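Side-chain contacts in Cwp19 (Clostridioides difficile, PDB 5OQ3), which probably hydrolyses the bacterial cell wall and is represented here by its TIM-barrel glycoside hydrolase domain: residues N213-N216 with W217-E220; Y361-A364 with K365-A368; A368-T371 with S372-K375. One frame throughout, in Å; residues are numbered along the deposited sequence.

Contact 1 (N213-N216 with W217-E220); sequences NKDN and WRRE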
loop_
_atom_site.group_PDB
_atom_site.type_symbol
_atom_site.label_atom_id
_atom_site.label_comp_id
_atom_site.label_asym_id
_atom_site.label_seq_id
_atom_site.Cartn_x
_atom_site.Cartn_y
_atom_site.Cartn_z
ATOM N N ASN A 213 -12.515 -19.502 16.089
ATOM C CA ASN A 213 -13.321 -18.993 14.994
ATOM C C ASN A 213 -12.381 -18.684 13.832
ATOM O O ASN A 213 -11.396 -17.950 13.969
ATOM C CB ASN A 213 -14.017 -17.720 15.469
ATOM C CG ASN A 213 -14.814 -17.060 14.401
ATOM O OD1 ASN A 213 -14.267 -16.353 13.559
ATOM N ND2 ASN A 213 -16.084 -17.330 14.372
ATOM N N LYS A 214 -12.698 -19.233 12.669
ATOM C CA LYS A 214 -11.760 -19.182 11.581
ATOM C C LYS A 214 -11.515 -17.770 11.060
ATOM O O LYS A 214 -10.391 -17.416 10.712
ATOM C CB LYS A 214 -12.185 -20.088 10.424
ATOM C CG LYS A 214 -11.143 -20.170 9.295
ATOM C CD LYS A 214 -11.357 -21.330 8.322
ATOM C CE LYS A 214 -12.555 -21.156 7.459
ATOM N NZ LYS A 214 -12.740 -22.451 6.704
ATOM N N ASP A 215 -12.556 -16.959 11.056
ATOM C CA ASP A 215 -12.417 -15.629 10.542
ATOM C C ASP A 215 -11.635 -14.766 11.503
ATOM O O ASP A 215 -10.826 -13.934 11.068
ATOM C CB ASP A 215 -13.746 -14.998 10.179
ATOM C CG ASP A 215 -14.368 -15.629 8.958
ATOM O OD1 ASP A 215 -13.706 -16.344 8.208
ATOM O OD2 ASP A 215 -15.521 -15.349 8.705
ATOM N N ASN A 216 -11.782 -14.986 12.801
ATOM C CA ASN A 216 -10.963 -14.300 13.766
ATOM C C ASN A 216 -9.477 -14.727 13.647
ATOM O O ASN A 216 -8.598 -13.884 13.765
ATOM C CB ASN A 216 -11.448 -14.558 15.218
ATOM C CG ASN A 216 -12.824 -13.983 15.527
ATOM O OD1 ASN A 216 -13.384 -13.248 14.757
ATOM N ND2 ASN A 216 -13.330 -14.311 16.710
ATOM N N TRP A 217 -9.262 -16.004 13.396
ATOM C CA TRP A 217 -7.919 -16.508 13.180
ATOM C C TRP A 217 -7.280 -15.871 11.936
ATOM O O TRP A 217 -6.131 -15.478 11.972
ATOM C CB TRP A 217 -7.970 -18.047 13.070
ATOM C CG TRP A 217 -6.707 -18.717 12.692
ATOM C CD1 TRP A 217 -5.616 -18.958 13.474
ATOM C CD2 TRP A 217 -6.390 -19.211 11.383
ATOM N NE1 TRP A 217 -4.666 -19.598 12.722
ATOM C CE2 TRP A 217 -5.114 -19.762 11.433
ATOM C CE3 TRP A 217 -7.079 -19.219 10.166
ATOM C CZ2 TRP A 217 -4.485 -20.308 10.304
ATOM C CZ3 TRP A 217 -6.496 -19.772 9.088
ATOM C CH2 TRP A 217 -5.214 -20.315 9.143
ATOM N N ARG A 218 -8.023 -15.732 10.842
ATOM C CA ARG A 218 -7.494 -15.085 9.646
ATOM C C ARG A 218 -7.144 -13.616 9.934
ATOM O O ARG A 218 -6.075 -13.143 9.512
ATOM C CB ARG A 218 -8.521 -15.138 8.495
ATOM C CG ARG A 218 -8.668 -16.537 7.892
ATOM C CD ARG A 218 -9.638 -16.512 6.780
ATOM N NE ARG A 218 -9.695 -17.804 6.092
ATOM C CZ ARG A 218 -10.695 -18.188 5.327
ATOM N NH1 ARG A 218 -11.754 -17.418 5.174
ATOM N NH2 ARG A 218 -10.624 -19.372 4.736
ATOM N N ARG A 219 -8.006 -12.892 10.654
ATOM C CA ARG A 219 -7.659 -11.531 11.051
ATOM C C ARG A 219 -6.369 -11.477 11.874
ATOM O O ARG A 219 -5.511 -10.600 11.646
ATOM C CB ARG A 219 -8.843 -10.810 11.745
ATOM C CG ARG A 219 -9.942 -10.322 10.806
ATOM C CD ARG A 219 -11.118 -9.703 11.580
ATOM N NE ARG A 219 -12.013 -10.675 12.187
ATOM C CZ ARG A 219 -13.032 -11.254 11.567
ATOM N NH1 ARG A 219 -13.785 -12.108 12.229
ATOM N NH2 ARG A 219 -13.288 -10.958 10.298
ATOM N N GLU A 220 -6.234 -12.429 12.788
ATOM C CA GLU A 220 -5.039 -12.477 13.597
ATOM C C GLU A 220 -3.785 -12.831 12.798
ATOM O O GLU A 220 -2.709 -12.365 13.124
ATOM C CB GLU A 220 -5.216 -13.382 14.794
ATOM C CG GLU A 220 -4.046 -13.305 15.781
ATOM C CD GLU A 220 -3.790 -11.972 16.486
ATOM O OE1 GLU A 220 -2.696 -11.797 17.066
ATOM O OE2 GLU A 220 -4.613 -11.102 16.480
HETATM O O HOH W 1 -15.741 -12.200 9.064
HETATM O O HOH W 2 -11.446 -10.673 14.992
#

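Contact 2 (Y361-A364 with K365-A368); sequences YFSA and KDIA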
loop_
_atom_site.group_PDB
_atom_site.type_symbol
_atom_site.label_atom_id
_atom_site.label_comp_id
_atom_site.label_asym_id
_atom_site.label_seq_id
_atom_site.Cartn_x
_atom_site.Cartn_y
_atom_site.Cartn_z
ATOM N N TYR A 361 -1.726 10.784 -2.022
ATOM C CA TYR A 361 -2.474 10.958 -3.266
ATOM C C TYR A 361 -2.282 9.726 -4.178
ATOM O O TYR A 361 -1.148 9.405 -4.538
ATOM C CB TYR A 361 -2.000 12.207 -4.031
ATOM C CG TYR A 361 -2.409 13.452 -3.272
ATOM C CD1 TYR A 361 -3.643 14.037 -3.500
ATOM C CD2 TYR A 361 -1.594 14.043 -2.325
ATOM C CE1 TYR A 361 -4.033 15.161 -2.815
ATOM C CE2 TYR A 361 -1.994 15.171 -1.619
ATOM C CZ TYR A 361 -3.227 15.717 -1.870
ATOM O OH TYR A 361 -3.668 16.835 -1.194
ATOM N N PHE A 362 -3.390 9.137 -4.579
ATOM C CA PHE A 362 -3.400 8.078 -5.578
ATOM C C PHE A 362 -3.818 8.646 -6.910
ATOM O O PHE A 362 -5.002 8.905 -7.068
ATOM C CB PHE A 362 -4.276 6.888 -5.190
ATOM C CG PHE A 362 -3.869 5.655 -5.960
ATOM C CD1 PHE A 362 -4.420 5.367 -7.216
ATOM C CD2 PHE A 362 -2.796 4.892 -5.524
ATOM C CE1 PHE A 362 -3.989 4.288 -7.942
ATOM C CE2 PHE A 362 -2.350 3.811 -6.273
ATOM C CZ PHE A 362 -2.950 3.520 -7.482
ATOM N N SER A 363 -2.892 8.835 -7.866
ATOM C CA SER A 363 -1.484 8.476 -7.806
ATOM C C SER A 363 -0.658 9.589 -8.439
ATOM O O SER A 363 -1.198 10.562 -8.968
ATOM C CB SER A 363 -1.207 7.106 -8.461
ATOM O OG SER A 363 -1.378 7.178 -9.863
ATOM N N ALA A 364 0.650 9.420 -8.420
ATOM C CA ALA A 364 1.589 10.422 -8.919
ATOM C C ALA A 364 1.314 10.882 -10.340
ATOM O O ALA A 364 1.423 12.091 -10.624
ATOM C CB ALA A 364 3.001 9.895 -8.812
ATOM N N LYS A 365 0.958 9.955 -11.237
ATOM C CA LYS A 365 0.698 10.340 -12.621
ATOM C C LYS A 365 -0.422 11.372 -12.738
ATOM O O LYS A 365 -0.460 12.167 -13.690
ATOM C CB LYS A 365 0.379 9.110 -13.476
ATOM C CG LYS A 365 -0.955 8.415 -13.217
ATOM C CD LYS A 365 -1.105 7.267 -14.221
ATOM C CE LYS A 365 -2.274 6.356 -13.914
ATOM N NZ LYS A 365 -3.576 7.056 -14.051
ATOM N N ASP A 366 -1.393 11.282 -11.821
ATOM C CA ASP A 366 -2.533 12.197 -11.924
ATOM C C ASP A 366 -2.126 13.633 -11.644
ATOM O O ASP A 366 -2.616 14.546 -12.267
ATOM C CB ASP A 366 -3.652 11.750 -10.994
ATOM C CG ASP A 366 -4.200 10.409 -11.378
ATOM O OD1 ASP A 366 -4.711 10.243 -12.505
ATOM O OD2 ASP A 366 -4.157 9.494 -10.539
ATOM N N ILE A 367 -1.194 13.797 -10.710
ATOM C CA ILE A 367 -0.608 15.106 -10.477
ATOM C C ILE A 367 0.218 15.545 -11.695
ATOM O O ILE A 367 0.051 16.686 -12.181
ATOM C CB ILE A 367 0.282 15.077 -9.215
ATOM C CG1 ILE A 367 -0.558 14.795 -7.967
ATOM C CG2 ILE A 367 0.988 16.418 -9.036
ATOM C CD1 ILE A 367 0.224 14.470 -6.711
ATOM N N ALA A 368 1.092 14.653 -12.152
ATOM C CA ALA A 368 1.956 14.978 -13.308
ATOM C C ALA A 368 1.185 15.371 -14.571
ATOM O O ALA A 368 1.635 16.245 -15.311
ATOM C CB ALA A 368 2.921 13.829 -13.600
HETATM O O HOH W 3 -3.643 6.896 -11.084
#

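Contact 3 (A368-T371 with S372-K375); sequences ANST and SIQK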
loop_
_atom_site.group_PDB
_atom_site.type_symbol
_atom_site.label_atom_id
_atom_site.label_comp_id
_atom_site.label_asym_id
_atom_site.label_seq_id
_atom_site.Cartn_x
_atom_site.Cartn_y
_atom_site.Cartn_z
ATOM N N ALA A 368 1.092 14.653 -12.152
ATOM C CA ALA A 368 1.956 14.978 -13.308
ATOM C C ALA A 368 1.185 15.371 -14.571
ATOM O O ALA A 368 1.635 16.245 -15.311
ATOM C CB ALA A 368 2.921 13.829 -13.600
ATOM N N ASN A 369 0.044 14.718 -14.802
ATOM C CA ASN A 369 -0.687 14.855 -16.076
ATOM C C ASN A 369 -1.756 15.945 -16.059
ATOM O O ASN A 369 -2.380 16.191 -17.081
ATOM C CB ASN A 369 -1.379 13.532 -16.472
ATOM C CG ASN A 369 -0.405 12.403 -16.771
ATOM O OD1 ASN A 369 0.786 12.630 -16.941
ATOM N ND2 ASN A 369 -0.916 11.162 -16.794
ATOM N N SER A 370 -1.999 16.576 -14.910
ATOM C CA SER A 370 -3.072 17.562 -14.785
ATOM C C SER A 370 -2.596 18.915 -14.233
ATOM O O SER A 370 -2.200 19.030 -13.066
ATOM C CB SER A 370 -4.153 17.025 -13.878
ATOM O OG SER A 370 -5.115 18.047 -13.634
ATOM N N THR A 371 -2.664 19.937 -15.064
ATOM C CA THR A 371 -2.375 21.281 -14.612
ATOM C C THR A 371 -3.354 21.782 -13.527
ATOM O O THR A 371 -2.967 22.558 -12.658
ATOM C CB THR A 371 -2.379 22.285 -15.790
ATOM O OG1 THR A 371 -3.606 22.157 -16.502
ATOM C CG2 THR A 371 -1.258 21.995 -16.748
ATOM N N SER A 372 -4.612 21.356 -13.590
ATOM C CA SER A 372 -5.602 21.755 -12.582
ATOM C C SER A 372 -5.325 21.153 -11.206
ATOM O O SER A 372 -5.439 21.842 -10.181
ATOM C CB SER A 372 -7.036 21.422 -13.033
ATOM O OG SER A 372 -7.179 20.071 -13.437
ATOM N N ILE A 373 -4.958 19.868 -11.195
ATOM C CA ILE A 373 -4.580 19.231 -9.972
ATOM C C ILE A 373 -3.319 19.892 -9.402
ATOM O O ILE A 373 -3.241 20.153 -8.191
ATOM C CB ILE A 373 -4.406 17.699 -10.173
ATOM C CG1 ILE A 373 -5.765 17.039 -10.368
ATOM C CG2 ILE A 373 -3.771 17.128 -8.925
ATOM C CD1 ILE A 373 -5.740 15.555 -10.727
ATOM N N GLN A 374 -2.349 20.173 -10.258
ATOM C CA GLN A 374 -1.149 20.859 -9.821
ATOM C C GLN A 374 -1.473 22.192 -9.153
ATOM O O GLN A 374 -0.975 22.502 -8.075
ATOM C CB GLN A 374 -0.191 21.068 -10.982
ATOM C CG GLN A 374 0.508 19.795 -11.434
ATOM C CD GLN A 374 1.210 19.981 -12.755
ATOM O OE1 GLN A 374 1.677 21.079 -13.057
ATOM N NE2 GLN A 374 1.262 18.917 -13.572
ATOM N N LYS A 375 -2.328 22.973 -9.798
ATOM C CA LYS A 375 -2.707 24.278 -9.263
ATOM C C LYS A 375 -3.408 24.157 -7.892
ATOM O O LYS A 375 -3.133 24.943 -6.978
ATOM C CB LYS A 375 -3.623 24.998 -10.282
ATOM C CG LYS A 375 -4.079 26.388 -9.883
ATOM C CD LYS A 375 -4.728 27.118 -11.063
ATOM C CE LYS A 375 -6.121 26.604 -11.403
ATOM N NZ LYS A 375 -7.187 27.390 -10.712
#

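Contact 1 (N213-N216 with W217-E220)
The guanidinium of Arg219 lies flat over the backbone of Asp215, whose O atom sits 3.5 Å above the plane and over its centre. At its edge, in plane, are Asn216 OD1 and two waters. Arg219 NH1 gives OD1 of Asn216 a 2.8 Å bond lying in both the guanidinium and the amide carbonyl plane, though the two groups are turned 63° apart. One water joins Arg219 NH2 to Asp215 OD2; the other takes Arg219 NE and bonds weakly to Asn216 OD1. A bend at chi3 (-78°) folds the arginine back to reach these groups, and Tyr268 adds a cation-pi contact and a backbone acceptor for NH2.

Lys214 CE lies over one face of the Arg218 guanidinium, toward its rim, 3.8 Å from NH2. Asp215 OD1 lies well out of that plane, a long salt bridge of charge alone; the stronger partner of Arg218 is Asp201. Lys214 O meets the Trp217 ring at its edge, and Tyr205 packs edge-to-face with that ring.

Asn213 caps the helix, its OD1 accepting from Asn216 N at 2.9 Å, while Asn213 O takes Trp217 N. This is a classic asparagine N-cap and first turn, opening helix 214-236 of the TIM barrel.

Contact 2 (Y361-A364 with K365-A368)
Asp366 OD2 is gripped from two sources: Ser363 N donates at 3.0 Å to the anti lone pair of OD2, and a water donates to the same OD2 at 2.7 Å. That water also donates to Ser363 OG at 2.6 Å and accepts from Lys365 NZ, so a single molecule ties together all three polar side chains of the turn. Lys365 NZ also faces Asp366 OD1 in a long salt bridge.

Asp366 returns to Ser363 through its own backbone: Asp366 N bonds to Ser363 O at 2.9 Å, with the donor well above the carbonyl plane. The carboxylate-to-N-H bond resembles one arm of a capping box. The serine hydroxyl also bonds to Asp39 OD1, which takes Lys365 N as well. With chi1 at 70°, Ser363 OG is tucked between its backbone N and carbonyl carbon, 3.6 Å from Lys365 CG.

The peptide between Phe362 and Ser363 is cis, and Ser363 CB lies over the centre of one face of the Phe362 ring. On the apolar side, Ile367 CD1 reaches back to Tyr361 CB at 4.2 Å, while Ala368 N makes a straight helical bond to Ala364 O.

The turn carries the chain from the last barrel strand, 356-361, into helix 364-369. Ala364 and Ile367 pack on Leu61 of helix 47-63, Ile367 and Tyr361 both meet Leu377 of helix 371-381, and Tyr361 also touches Val347 of helix 343-350.

Contact 3 (A368-T371 with S372-K375)
Ser370 breaks the helical path with an extended backbone (phi -126°, psi 114°), and from Thr371 onward the chain coils again: Gln374 N bonds to Ser370 O and Lys375 N to Thr371 O, each at 3.0 Å. Residues 368-371 thus leave one short helix and step straight into the next.

Ser370 is the N-cap. Its OG, swung opposite its own backbone N (chi1 173°), points into the new turn and receives Ile373 N at 3.0 Å in a nearly straight bond. Ser372 OG lies 2.9 Å from the same Ser370 OG, so the two hydroxyls probably share a hydrogen bond whose proton is not settled. Ile373 leans on the cap from its apolar side, with CD1 at 3.8 Å from Ser370 CB and CG1 close to the hydroxyl.

Gln374 runs back along the start of the helix. Its CG passes 3.3 Å from Ser370 O, and the extended chain beyond carries the amide past the junction until NE2 bonds to Ile367 O, in the preceding helix. Ala368 O lies beside that NE2 at 3.2 Å, but the angle is too poor for a bond.

The junction thus links helix 364-369 to helix 371-381 near the C-terminus of the modelled chain. Helix 47-63 flanks it, with Leu57 against Ala368 and Lys60 against Gln374, while Ile373 turns to Gln329 and Ala340 in loops.

Contacts 2 and 3 follow one another along the chain and share Ala368; their centres are 9 Å apart. The 2.9 Å bond from Gln374 NE2 to Ile367 O ties contact 3 to contact 2, and Ile373 CD1 packs 3.6 Å from Asp366 O, so the two successive helices are held together across their junction. Contact 1 lies across the barrel, on the opposite side of the chain's centre: its centre is 35 Å from that of contact 2 and 43 Å from that of contact 3. Contact 2 begins at the C-terminal end of the eighth strand, the barrel end where TIM-barrel enzymes carry their active sites.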